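Local coordinates for protein transmembrane oligosaccharyl transferase (Archaeoglobus fulgidus, PDB 3WAJ) that serves as an archaeal membrane enzyme of the STT3/AglB oligosaccharyl transferase family, whose helical GT-C-type membrane part holds a zinc ion, at residues Ala780-Lys785 with Gly818-Val823; Thr128-Asp133 with Phe177-Asn182; Gly575-Asn580 with Trp625-Leu630. All blocks are in the same frame, centred on the assembly; numbering follows the deposited sequence.

The three contacts sample the chain from its helical membrane part to its last β domain, and they follow one another along the sequence in the order contact 2, contact 3, contact 1. Contact 2 joins helices 121-131 and 163-181 in the STT3 N-terminal region. Contact 3, about 52 Å away between centres, sets a loop of the AglB core region against helix 619-627. Contact 1 pairs strands 780-785 and 819-824 in the long peripheral domain, its centre about 35 Å from that of contact 3 and about 81 Å from that of contact 2. None touches another, and contact 2 lies on the opposite side of the chain's centre from the other two, in keeping with an elongated, multidomain protein.

Contact 1. Residues Ala780-Lys785 with Gly818-Val823; sequences AVVTGK and GTYTVV
The Tyr820 ring lies over the backbone of Thr783 and Gly784 on the neighbouring strand. Its CG sits between the backbone N and the carbonyl carbon (chi1 78°), and one face receives Thr783 CA in a CH-pi contact, 4.0 Å from the ring centroid. Gly784, with no side chain in the way, lets the ring close in, Tyr820 CE1 standing 3.3 Å from Gly784 N. Val782 CG1 packs 4.0 Å from Tyr820 CE2, and the Tyr820 hydroxyl is hydrogen-bonded to Leu866 O.

The strands run antiparallel. Val782 and Val822 form a hydrogen-bonded pair, Val822 N giving to Val782 O at 2.6 Å, and Tyr820 N gives to Gly784 O at 2.9 Å. On the other face Thr783 and Thr821 lie side by side, pointing the same way, and Val781 CG1 meets Thr821 CG2 at 3.6 Å. The modelled approaches of Thr783 OG1 to Tyr820 O and of Thr819 OG1 to Gly784 O are so short that their detail is doubtful.

Strand 780-785 is central in a three-stranded sheet, flanked by 863-865. The pair thus has a mixed face of threonines, Val781, Val823 and Lys785, and a buried one of Val782, Val822 and Tyr820 on Val793 and Val795.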
ATOM      1  N   ALA A 780      -1.479 -11.186  37.230  1.00 56.44           N
ATOM      2  CA  ALA A 780      -1.650 -11.552  38.639  1.00 57.53           C
ATOM      3  C   ALA A 780      -0.600 -10.870  39.500  1.00 62.17           C
ATOM      4  O   ALA A 780       0.600 -11.014  39.251  1.00 64.49           O
ATOM      5  CB  ALA A 780      -1.569 -13.057  38.822  1.00 51.66           C
ATOM      6  N   VAL A 781      -1.040 -10.139  40.519  1.00 62.31           N
ATOM      7  CA  VAL A 781      -0.093  -9.463  41.395  1.00 59.54           C
ATOM      8  C   VAL A 781       0.391 -10.418  42.488  1.00 62.36           C
ATOM      9  O   VAL A 781      -0.374 -10.816  43.359  1.00 67.32           O
ATOM     10  CB  VAL A 781      -0.686  -8.174  41.990  1.00 59.14           C
ATOM     11  CG1 VAL A 781       0.351  -7.455  42.859  1.00 60.12           C
ATOM     12  CG2 VAL A 781      -1.166  -7.261  40.876  1.00 54.39           C
ATOM     13  N   VAL A 782       1.661 -10.804  42.415  1.00 63.73           N
ATOM     14  CA  VAL A 782       2.280 -11.603  43.472  1.00 68.11           C
ATOM     15  C   VAL A 782       3.156 -10.694  44.332  1.00 71.21           C
ATOM     16  O   VAL A 782       4.019  -9.968  43.817  1.00 71.33           O
ATOM     17  CB  VAL A 782       3.100 -12.789  42.917  1.00 65.40           C
ATOM     18  CG1 VAL A 782       3.791 -13.536  44.050  1.00 62.47           C
ATOM     19  CG2 VAL A 782       2.199 -13.735  42.149  1.00 63.73           C
ATOM     20  N   THR A 783       2.924 -10.730  45.642  1.00 71.86           N
ATOM     21  CA  THR A 783       3.614  -9.834  46.561  1.00 74.95           C
ATOM     22  C   THR A 783       3.784 -10.487  47.924  1.00 84.73           C
ATOM     23  O   THR A 783       3.159 -11.511  48.224  1.00 88.28           O
ATOM     24  CB  THR A 783       2.843  -8.522  46.730  1.00 73.88           C
ATOM     25  OG1 THR A 783       3.669  -7.551  47.381  1.00 79.04           O
ATOM     26  CG2 THR A 783       1.585  -8.755  47.547  1.00 71.44           C
ATOM     27  N   GLY A 784       4.627  -9.891  48.756  1.00 86.73           N
ATOM     28  CA  GLY A 784       4.887 -10.440  50.070  1.00 88.29           C
ATOM     29  C   GLY A 784       6.188  -9.921  50.642  1.00 90.75           C
ATOM     30  O   GLY A 784       6.754  -8.951  50.140  1.00 89.79           O
ATOM     31  N   LYS A 785       6.673 -10.575  51.691  1.00 93.07           N
ATOM     32  CA  LYS A 785       7.838 -10.079  52.406  1.00 89.09           C
ATOM     33  C   LYS A 785       9.089 -10.918  52.195  1.00 82.92           C
ATOM     34  O   LYS A 785       9.027 -12.124  51.940  1.00 76.42           O
ATOM     35  CB  LYS A 785       7.530  -9.933  53.902  1.00 93.91           C
ATOM     36  CG  LYS A 785       6.780  -8.651  54.250  1.00 94.78           C
ATOM     37  CD  LYS A 785       6.432  -8.585  55.729  1.00 95.78           C
ATOM     38  CE  LYS A 785       5.213  -9.430  56.060  1.00 98.43           C
ATOM     39  NZ  LYS A 785       3.961  -8.816  55.528  1.00 98.39           N
ATOM     40  N   GLY A 818      11.656  -4.333  52.651  1.00 85.03           N
ATOM     41  CA  GLY A 818      11.480  -5.719  53.044  1.00 88.09           C
ATOM     42  C   GLY A 818      10.297  -6.400  52.380  1.00 90.93           C
ATOM     43  O   GLY A 818       9.881  -7.484  52.800  1.00 89.88           O
ATOM     44  N   THR A 819       9.755  -5.768  51.342  1.00 93.89           N
ATOM     45  CA  THR A 819       8.685  -6.385  50.562  1.00 96.23           C
ATOM     46  C   THR A 819       8.967  -6.347  49.051  1.00 95.34           C
ATOM     47  O   THR A 819       9.816  -5.585  48.573  1.00 92.43           O
ATOM     48  CB  THR A 819       7.301  -5.769  50.880  1.00 97.86           C
ATOM     49  OG1 THR A 819       6.282  -6.766  50.729  1.00101.34           O
ATOM     50  CG2 THR A 819       6.997  -4.594  49.965  1.00 95.47           C
ATOM     51  N   TYR A 820       8.258  -7.194  48.313  1.00 94.71           N
ATOM     52  CA  TYR A 820       8.387  -7.256  46.865  1.00 85.57           C
ATOM     53  C   TYR A 820       6.996  -7.247  46.241  1.00 81.48           C
ATOM     54  O   TYR A 820       6.008  -7.567  46.901  1.00 81.82           O
ATOM     55  CB  TYR A 820       9.131  -8.527  46.448  1.00 81.59           C
ATOM     56  CG  TYR A 820       8.275  -9.773  46.492  1.00 82.88           C
ATOM     57  CD1 TYR A 820       8.058 -10.452  47.686  1.00 85.21           C
ATOM     58  CD2 TYR A 820       7.687 -10.276  45.335  1.00 80.28           C
ATOM     59  CE1 TYR A 820       7.274 -11.591  47.727  1.00 84.49           C
ATOM     60  CE2 TYR A 820       6.905 -11.409  45.367  1.00 82.16           C
ATOM     61  CZ  TYR A 820       6.700 -12.064  46.564  1.00 83.06           C
ATOM     62  OH  TYR A 820       5.916 -13.197  46.590  1.00 81.49           O
ATOM     63  N   THR A 821       6.918  -6.881  44.969  1.00 77.27           N
ATOM     64  CA  THR A 821       5.669  -7.002  44.229  1.00 72.37           C
ATOM     65  C   THR A 821       5.974  -7.333  42.768  1.00 68.54           C
ATOM     66  O   THR A 821       6.787  -6.660  42.127  1.00 63.00           O
ATOM     67  CB  THR A 821       4.820  -5.724  44.335  1.00 67.12           C
ATOM     68  OG1 THR A 821       4.523  -5.462  45.714  1.00 74.39           O
ATOM     69  CG2 THR A 821       3.520  -5.888  43.572  1.00 60.32           C
ATOM     70  N   VAL A 822       5.348  -8.384  42.248  1.00 66.63           N
ATOM     71  CA  VAL A 822       5.574  -8.754  40.854  1.00 63.69           C
ATOM     72  C   VAL A 822       4.278  -9.128  40.114  1.00 65.25           C
ATOM     73  O   VAL A 822       3.387  -9.782  40.673  1.00 63.70           O
ATOM     74  CB  VAL A 822       6.667  -9.843  40.718  1.00 53.94           C
ATOM     75  CG1 VAL A 822       6.176 -11.173  41.234  1.00 51.58           C
ATOM     76  CG2 VAL A 822       7.118  -9.964  39.270  1.00 55.85           C
ATOM     77  N   VAL A 823       4.176  -8.685  38.863  1.00 60.06           N
ATOM     78  CA  VAL A 823       2.996  -8.928  38.035  1.00 58.13           C
ATOM     79  C   VAL A 823       3.330  -9.974  36.961  1.00 58.23           C
ATOM     80  O   VAL A 823       4.223  -9.761  36.137  1.00 58.18           O
ATOM     81  CB  VAL A 823       2.499  -7.606  37.398  1.00 58.03           C
ATOM     82  CG1 VAL A 823       1.103  -7.760  36.788  1.00 52.58           C
ATOM     83  CG2 VAL A 823       2.483  -6.508  38.442  1.00 54.70           C
TER

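Contact 2. Residues Thr128-Asp133 with Phe177-Asn182; sequences TREVFD and FLLAYN
Glu130 reaches across from helix 121-131 and lays its side chain over Leu179 of helix 163-181, the two crossing obliquely. The aliphatic part leads: Glu130 CG rests 3.6 Å from Leu179 CA, against the backbone of the facing helix. A bend at chi2 (31°) then turns CD aside, and the carboxylate comes to lie against a leucine methyl, with Glu130 OE2 3.3 Å from Leu179 CD2. Leu179 CG is anti to the backbone N (chi1 -165°), and the next torsion sets its methyls, of which CD2 faces the carboxylate.

Next to this pair, Val131 and Leu178 meet through single methyl groups, Val131 CG2 lying 3.6 Å from Leu178 CD1. The other valine methyl is turned to its own neighbour: Val131 CG1 stands 3.4 Å above the plane of the Phe132 ring, over its centre. Helix 405-420 closes in around the apolar pair, with Leu410 against Val131 and Phe405 against Leu178. On the polar side the Asn182 side chain slides past that of Glu130 in the opposite direction, the carboxylate and amide planes 61° apart.

The carboxylate has its firm partner within its own segment, where Arg129 NE forms a salt bridge to Glu130 OE1 at 2.6 Å. The contact joins two helices of the membrane part near their C-terminal ends, where the helix dipoles would, if anything, disfavour a negative charge. The arginine probably offsets this and keeps Glu130 ionised. That ion pair lies within helix 121-131; between the helices the contact is made largely by the carbon chain of the glutamate, by its carboxylate against a leucine methyl, and by the Val131-Leu178 pair.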
ATOM      1  N   THR A 128      -5.450   6.227 -29.720  1.00 67.88           N
ATOM      2  CA  THR A 128      -4.410   6.426 -30.728  1.00 75.58           C
ATOM      3  C   THR A 128      -4.937   6.283 -32.156  1.00 77.85           C
ATOM      4  O   THR A 128      -4.230   6.591 -33.115  1.00 72.10           O
ATOM      5  CB  THR A 128      -3.150   5.530 -30.538  1.00 64.82           C
ATOM      6  OG1 THR A 128      -3.043   4.632 -31.640  1.00 66.74           O
ATOM      7  CG2 THR A 128      -3.204   4.740 -29.269  1.00 52.83           C
ATOM      8  N   ARG A 129      -6.174   5.813 -32.290  1.00 80.49           N
ATOM      9  CA  ARG A 129      -6.871   5.858 -33.574  1.00 82.77           C
ATOM     10  C   ARG A 129      -7.392   7.276 -33.807  1.00 82.77           C
ATOM     11  O   ARG A 129      -7.266   7.825 -34.898  1.00 83.90           O
ATOM     12  CB  ARG A 129      -8.040   4.867 -33.589  1.00 85.79           C
ATOM     13  CG  ARG A 129      -8.604   4.533 -34.966  1.00 97.09           C
ATOM     14  CD  ARG A 129      -9.664   5.532 -35.435  1.00107.19           C
ATOM     15  NE  ARG A 129     -10.939   5.360 -34.737  1.00111.96           N
ATOM     16  CZ  ARG A 129     -12.097   5.093 -35.339  1.00115.10           C
ATOM     17  NH1 ARG A 129     -12.151   4.972 -36.661  1.00116.69           N
ATOM     18  NH2 ARG A 129     -13.204   4.951 -34.616  1.00113.25           N
ATOM     19  N   GLU A 130      -7.974   7.861 -32.764  1.00 79.74           N
ATOM     20  CA  GLU A 130      -8.663   9.145 -32.864  1.00 73.78           C
ATOM     21  C   GLU A 130      -7.712  10.319 -33.024  1.00 70.05           C
ATOM     22  O   GLU A 130      -8.118  11.413 -33.433  1.00 67.96           O
ATOM     23  CB  GLU A 130      -9.546   9.356 -31.630  1.00 76.16           C
ATOM     24  CG  GLU A 130     -11.019   9.464 -31.952  1.00 81.46           C
ATOM     25  CD  GLU A 130     -11.403   8.646 -33.166  1.00 88.23           C
ATOM     26  OE1 GLU A 130     -11.259   7.407 -33.136  1.00 89.23           O
ATOM     27  OE2 GLU A 130     -11.850   9.249 -34.160  1.00 97.07           O
ATOM     28  N   VAL A 131      -6.448  10.093 -32.686  1.00 68.08           N
ATOM     29  CA  VAL A 131      -5.434  11.128 -32.809  1.00 71.10           C
ATOM     30  C   VAL A 131      -4.714  10.906 -34.117  1.00 84.28           C
ATOM     31  O   VAL A 131      -4.503  11.833 -34.900  1.00 92.93           O
ATOM     32  CB  VAL A 131      -4.427  11.070 -31.654  1.00 72.30           C
ATOM     33  CG1 VAL A 131      -3.219  11.941 -31.955  1.00 70.79           C
ATOM     34  CG2 VAL A 131      -5.089  11.499 -30.338  1.00 70.13           C
ATOM     35  N   PHE A 132      -4.356   9.654 -34.361  1.00 86.62           N
ATOM     36  CA  PHE A 132      -3.647   9.305 -35.579  1.00 84.95           C
ATOM     37  C   PHE A 132      -4.510   8.501 -36.562  1.00 90.49           C
ATOM     38  O   PHE A 132      -5.557   8.984 -36.999  1.00 94.37           O
ATOM     39  CB  PHE A 132      -2.339   8.594 -35.232  1.00 80.25           C
ATOM     40  CG  PHE A 132      -1.488   9.355 -34.244  1.00 76.69           C
ATOM     41  CD1 PHE A 132      -1.003  10.618 -34.554  1.00 76.56           C
ATOM     42  CD2 PHE A 132      -1.179   8.813 -33.009  1.00 77.02           C
ATOM     43  CE1 PHE A 132      -0.216  11.325 -33.649  1.00 74.27           C
ATOM     44  CE2 PHE A 132      -0.391   9.512 -32.101  1.00 73.70           C
ATOM     45  CZ  PHE A 132       0.091  10.770 -32.425  1.00 74.08           C
ATOM     46  N   ASP A 133      -4.067   7.294 -36.899  1.00 92.18           N
ATOM     47  CA  ASP A 133      -4.800   6.439 -37.825  1.00 95.45           C
ATOM     48  C   ASP A 133      -5.060   5.064 -37.220  1.00 97.32           C
ATOM     49  O   ASP A 133      -5.005   4.891 -36.002  1.00101.08           O
ATOM     50  CB  ASP A 133      -4.035   6.298 -39.143  1.00 93.17           C
ATOM     51  CG  ASP A 133      -2.648   5.717 -38.951  1.00 94.53           C
ATOM     52  OD1 ASP A 133      -2.513   4.731 -38.196  1.00102.75           O
ATOM     53  OD2 ASP A 133      -1.692   6.247 -39.555  1.00 86.59           O
ATOM     54  N   PHE A 177     -13.434  11.680 -25.611  1.00 60.77           N
ATOM     55  CA  PHE A 177     -13.565  13.120 -25.786  1.00 56.66           C
ATOM     56  C   PHE A 177     -13.118  13.549 -27.189  1.00 61.04           C
ATOM     57  O   PHE A 177     -13.783  14.361 -27.835  1.00 59.52           O
ATOM     58  CB  PHE A 177     -12.782  13.903 -24.741  1.00 45.34           C
ATOM     59  CG  PHE A 177     -12.887  15.393 -24.912  1.00 46.41           C
ATOM     60  CD1 PHE A 177     -14.000  16.075 -24.447  1.00 41.35           C
ATOM     61  CD2 PHE A 177     -11.879  16.111 -25.564  1.00 50.65           C
ATOM     62  CE1 PHE A 177     -14.117  17.444 -24.626  1.00 45.00           C
ATOM     63  CE2 PHE A 177     -11.983  17.487 -25.744  1.00 47.85           C
ATOM     64  CZ  PHE A 177     -13.103  18.156 -25.278  1.00 48.95           C
ATOM     65  N   LEU A 178     -11.989  13.017 -27.653  1.00 57.75           N
ATOM     66  CA  LEU A 178     -11.491  13.389 -28.965  1.00 57.40           C
ATOM     67  C   LEU A 178     -12.452  12.876 -30.026  1.00 67.71           C
ATOM     68  O   LEU A 178     -12.753  13.576 -30.990  1.00 79.03           O
ATOM     69  CB  LEU A 178     -10.058  12.899 -29.180  1.00 53.25           C
ATOM     70  CG  LEU A 178      -9.059  13.702 -28.339  1.00 55.97           C
ATOM     71  CD1 LEU A 178      -7.624  13.252 -28.560  1.00 60.76           C
ATOM     72  CD2 LEU A 178      -9.194  15.193 -28.621  1.00 51.21           C
ATOM     73  N   LEU A 179     -12.973  11.674 -29.816  1.00 70.53           N
ATOM     74  CA  LEU A 179     -14.003  11.116 -30.686  1.00 70.82           C
ATOM     75  C   LEU A 179     -15.228  12.037 -30.763  1.00 77.08           C
ATOM     76  O   LEU A 179     -15.845  12.173 -31.817  1.00 87.21           O
ATOM     77  CB  LEU A 179     -14.400   9.723 -30.194  1.00 70.74           C
ATOM     78  CG  LEU A 179     -15.208   8.785 -31.099  1.00 75.11           C
ATOM     79  CD1 LEU A 179     -16.690   9.076 -31.055  1.00 71.90           C
ATOM     80  CD2 LEU A 179     -14.715   8.857 -32.531  1.00 74.12           C
ATOM     81  N   ALA A 180     -15.578  12.680 -29.656  1.00 76.34           N
ATOM     82  CA  ALA A 180     -16.715  13.604 -29.671  1.00 81.22           C
ATOM     83  C   ALA A 180     -16.404  14.963 -30.339  1.00 86.21           C
ATOM     84  O   ALA A 180     -17.320  15.749 -30.590  1.00 82.38           O
ATOM     85  CB  ALA A 180     -17.291  13.792 -28.257  1.00 75.78           C
ATOM     86  N   TYR A 181     -15.122  15.232 -30.618  1.00 93.48           N
ATOM     87  CA  TYR A 181     -14.706  16.424 -31.382  1.00 97.27           C
ATOM     88  C   TYR A 181     -14.627  16.118 -32.880  1.00 98.92           C
ATOM     89  O   TYR A 181     -14.697  17.022 -33.706  1.00 99.41           O
ATOM     90  CB  TYR A 181     -13.361  16.995 -30.868  1.00 92.29           C
ATOM     91  CG  TYR A 181     -12.605  17.902 -31.848  1.00 88.08           C
ATOM     92  CD1 TYR A 181     -11.432  17.473 -32.464  1.00 88.61           C
ATOM     93  CD2 TYR A 181     -13.060  19.182 -32.143  1.00 89.83           C
ATOM     94  CE1 TYR A 181     -10.738  18.291 -33.358  1.00 92.79           C
ATOM     95  CE2 TYR A 181     -12.371  20.011 -33.037  1.00 94.79           C
ATOM     96  CZ  TYR A 181     -11.211  19.562 -33.636  1.00 96.26           C
ATOM     97  OH  TYR A 181     -10.535  20.384 -34.520  1.00 97.47           O
ATOM     98  N   ASN A 182     -14.482  14.840 -33.214  1.00102.11           N
ATOM     99  CA  ASN A 182     -14.388  14.419 -34.607  1.00 70.94           C
ATOM    100  C   ASN A 182     -15.739  13.999 -35.177  1.00 76.25           C
ATOM    101  O   ASN A 182     -15.917  12.858 -35.602  1.00 89.33           O
ATOM    102  CB  ASN A 182     -13.378  13.279 -34.755  1.00 68.12           C
ATOM    103  CG  ASN A 182     -12.013  13.634 -34.201  1.00 68.26           C
ATOM    104  OD1 ASN A 182     -11.872  14.581 -33.428  1.00 73.12           O
ATOM    105  ND2 ASN A 182     -10.998  12.873 -34.595  1.00 61.90           N
TER

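Contact 3. Residues Gly575-Asn580 with Trp625-Leu630; sequences GNKYNN and WAEGDL
The C-terminal end of helix 619-627 receives the loop Gly575-Asn580, with Ala626 O as the main acceptor. Lys577 N gives it a hydrogen bond of 2.8 Å, arriving in the carbonyl plane on a lone pair, and Tyr578 N adds a weak second one at 3.5 Å. The lysine chain passes Ala626 CB, chi3 (40°) bends CE over, and Lys577 NZ meets Glu627 OE2 in a salt bridge of 2.7 Å, on the syn side, 31° out of the carboxylate plane. Thr589 O also binds the ammonium group and the Tyr636 hydroxyl binds Glu627 OE2, holding the ion pair from both ends.

The loop, part of the AglB core region, has a type I turn, Lys577 to Asn580, and an Asx motif in which Asn579 N gives to Asn576 OD1 at 2.8 Å. Asn576 CG lies over one face of the Tyr578 ring, 3.7 Å above its plane and offset toward the rim. The ring meets the helix end with Tyr578 CD1 3.3 Å from Glu627 O and CE1 3.6 Å from Gly628 CA, where positive phi turns the chain out of the helix. Trp625 meets Trp551, edge-to-face, and Trp550, the opening residues of the family's WWDYG motif.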
ATOM      1  N   GLY A 575       0.850   7.240  14.991  1.00 35.73           N
ATOM      2  CA  GLY A 575       1.242   8.017  16.162  1.00 33.95           C
ATOM      3  C   GLY A 575       2.704   8.481  16.128  1.00 32.43           C
ATOM      4  O   GLY A 575       3.311   8.551  15.061  1.00 31.30           O
ATOM      5  N   ASN A 576       3.261   8.816  17.292  1.00 31.59           N
ATOM      6  CA  ASN A 576       4.670   9.232  17.414  1.00 40.52           C
ATOM      7  C   ASN A 576       5.073   9.456  18.864  1.00 42.02           C
ATOM      8  O   ASN A 576       4.209   9.579  19.735  1.00 42.84           O
ATOM      9  CB  ASN A 576       4.960  10.519  16.624  1.00 45.88           C
ATOM     10  CG  ASN A 576       4.115  11.699  17.093  1.00 47.82           C
ATOM     11  OD1 ASN A 576       4.175  12.117  18.262  1.00 49.23           O
ATOM     12  ND2 ASN A 576       3.317  12.238  16.178  1.00 45.75           N
ATOM     13  N   LYS A 577       6.374   9.563  19.117  1.00 42.47           N
ATOM     14  CA  LYS A 577       6.850   9.832  20.483  1.00 45.98           C
ATOM     15  C   LYS A 577       7.075  11.312  20.783  1.00 48.41           C
ATOM     16  O   LYS A 577       6.838  11.761  21.901  1.00 58.12           O
ATOM     17  CB  LYS A 577       8.092   9.000  20.817  1.00 42.74           C
ATOM     18  CG  LYS A 577       7.761   7.650  21.430  1.00 53.55           C
ATOM     19  CD  LYS A 577       8.841   6.597  21.197  1.00 53.83           C
ATOM     20  CE  LYS A 577      10.231   7.172  21.338  1.00 59.08           C
ATOM     21  NZ  LYS A 577      11.252   6.157  20.956  1.00 66.12           N
ATOM     22  N   TYR A 578       7.506  12.074  19.784  1.00 45.82           N
ATOM     23  CA  TYR A 578       7.821  13.492  20.005  1.00 46.93           C
ATOM     24  C   TYR A 578       6.603  14.351  20.418  1.00 47.81           C
ATOM     25  O   TYR A 578       6.752  15.295  21.196  1.00 54.51           O
ATOM     26  CB  TYR A 578       8.563  14.087  18.794  1.00 40.87           C
ATOM     27  CG  TYR A 578       7.771  14.040  17.505  1.00 44.39           C
ATOM     28  CD1 TYR A 578       7.933  12.991  16.602  1.00 42.19           C
ATOM     29  CD2 TYR A 578       6.865  15.044  17.187  1.00 40.27           C
ATOM     30  CE1 TYR A 578       7.212  12.948  15.420  1.00 36.75           C
ATOM     31  CE2 TYR A 578       6.139  15.005  16.007  1.00 43.91           C
ATOM     32  CZ  TYR A 578       6.319  13.955  15.132  1.00 43.38           C
ATOM     33  OH  TYR A 578       5.597  13.921  13.971  1.00 46.47           O
ATOM     34  N   ASN A 579       5.410  14.026  19.914  1.00 45.73           N
ATOM     35  CA  ASN A 579       4.177  14.701  20.362  1.00 44.23           C
ATOM     36  C   ASN A 579       3.274  13.803  21.215  1.00 42.14           C
ATOM     37  O   ASN A 579       2.099  14.110  21.436  1.00 42.02           O
ATOM     38  CB  ASN A 579       3.389  15.273  19.175  1.00 49.14           C
ATOM     39  CG  ASN A 579       4.016  16.530  18.604  1.00 54.06           C
ATOM     40  OD1 ASN A 579       4.673  17.290  19.317  1.00 64.70           O
ATOM     41  ND2 ASN A 579       3.818  16.754  17.308  1.00 48.82           N
ATOM     42  N   ASN A 580       3.840  12.691  21.674  1.00 44.32           N
ATOM     43  CA  ASN A 580       3.131  11.706  22.490  1.00 42.83           C
ATOM     44  C   ASN A 580       1.746  11.297  21.973  1.00 39.40           C
ATOM     45  O   ASN A 580       0.782  11.207  22.733  1.00 44.69           O
ATOM     46  CB  ASN A 580       3.077  12.179  23.938  1.00 42.54           C
ATOM     47  CG  ASN A 580       4.461  12.279  24.557  1.00 49.26           C
ATOM     48  OD1 ASN A 580       5.133  11.261  24.766  1.00 53.46           O
ATOM     49  ND2 ASN A 580       4.900  13.504  24.844  1.00 47.67           N
ATOM     50  N   TRP A 625       9.309   7.267  12.113  1.00 35.61           N
ATOM     51  CA  TRP A 625       7.986   7.814  12.434  1.00 36.43           C
ATOM     52  C   TRP A 625       7.869   8.246  13.902  1.00 43.05           C
ATOM     53  O   TRP A 625       7.285   9.290  14.209  1.00 41.22           O
ATOM     54  CB  TRP A 625       6.882   6.786  12.135  1.00 34.23           C
ATOM     55  CG  TRP A 625       6.489   6.645  10.683  1.00 40.11           C
ATOM     56  CD1 TRP A 625       6.990   5.742   9.779  1.00 40.91           C
ATOM     57  CD2 TRP A 625       5.499   7.409   9.977  1.00 39.25           C
ATOM     58  NE1 TRP A 625       6.379   5.906   8.559  1.00 35.61           N
ATOM     59  CE2 TRP A 625       5.460   6.918   8.651  1.00 39.68           C
ATOM     60  CE3 TRP A 625       4.642   8.458  10.337  1.00 42.41           C
ATOM     61  CZ2 TRP A 625       4.590   7.445   7.676  1.00 41.76           C
ATOM     62  CZ3 TRP A 625       3.777   8.984   9.365  1.00 40.26           C
ATOM     63  CH2 TRP A 625       3.760   8.475   8.055  1.00 41.10           C
ATOM     64  N   ALA A 626       8.409   7.423  14.804  1.00 36.55           N
ATOM     65  CA  ALA A 626       8.286   7.678  16.239  1.00 40.18           C
ATOM     66  C   ALA A 626       9.050   8.934  16.629  1.00 41.04           C
ATOM     67  O   ALA A 626       8.578   9.725  17.438  1.00 37.36           O
ATOM     68  CB  ALA A 626       8.775   6.463  17.077  1.00 26.55           C
ATOM     69  N   GLU A 627      10.237   9.095  16.050  1.00 41.89           N
ATOM     70  CA  GLU A 627      11.159  10.151  16.455  1.00 50.31           C
ATOM     71  C   GLU A 627      10.975  11.460  15.696  1.00 51.84           C
ATOM     72  O   GLU A 627      11.231  12.524  16.246  1.00 50.82           O
ATOM     73  CB  GLU A 627      12.615   9.687  16.320  1.00 53.46           C
ATOM     74  CG  GLU A 627      12.969   8.459  17.145  1.00 52.50           C
ATOM     75  CD  GLU A 627      12.926   8.716  18.635  1.00 56.92           C
ATOM     76  OE1 GLU A 627      12.997   9.895  19.027  1.00 63.89           O
ATOM     77  OE2 GLU A 627      12.833   7.737  19.414  1.00 60.29           O
ATOM     78  N   GLY A 628      10.554  11.380  14.436  1.00 49.79           N
ATOM     79  CA  GLY A 628      10.350  12.574  13.633  1.00 49.95           C
ATOM     80  C   GLY A 628      11.348  12.781  12.501  1.00 56.46           C
ATOM     81  O   GLY A 628      11.087  13.547  11.570  1.00 61.12           O
ATOM     82  N   ASP A 629      12.495  12.113  12.569  1.00 55.26           N
ATOM     83  CA  ASP A 629      13.494  12.233  11.510  1.00 59.85           C
ATOM     84  C   ASP A 629      14.483  11.075  11.478  1.00 69.11           C
ATOM     85  O   ASP A 629      14.460  10.198  12.343  1.00 74.83           O
ATOM     86  CB  ASP A 629      14.251  13.571  11.603  1.00 63.94           C
ATOM     87  CG  ASP A 629      15.063  13.719  12.891  1.00 69.39           C
ATOM     88  OD1 ASP A 629      15.630  12.726  13.401  1.00 66.52           O
ATOM     89  OD2 ASP A 629      15.142  14.859  13.393  1.00 73.79           O
ATOM     90  N   LEU A 630      15.375  11.099  10.493  1.00 68.13           N
ATOM     91  CA  LEU A 630      16.354  10.035  10.336  1.00 63.98           C
ATOM     92  C   LEU A 630      17.488  10.025  11.378  1.00 67.53           C
ATOM     93  O   LEU A 630      17.852   8.950  11.867  1.00 75.35           O
ATOM     94  CB  LEU A 630      16.900  10.047   8.914  1.00 63.19           C
ATOM     95  CG  LEU A 630      15.774  10.197   7.900  1.00 66.50           C
ATOM     96  CD1 LEU A 630      16.321  10.745   6.591  1.00 71.34           C
ATOM     97  CD2 LEU A 630      15.052   8.873   7.676  1.00 65.41           C
TER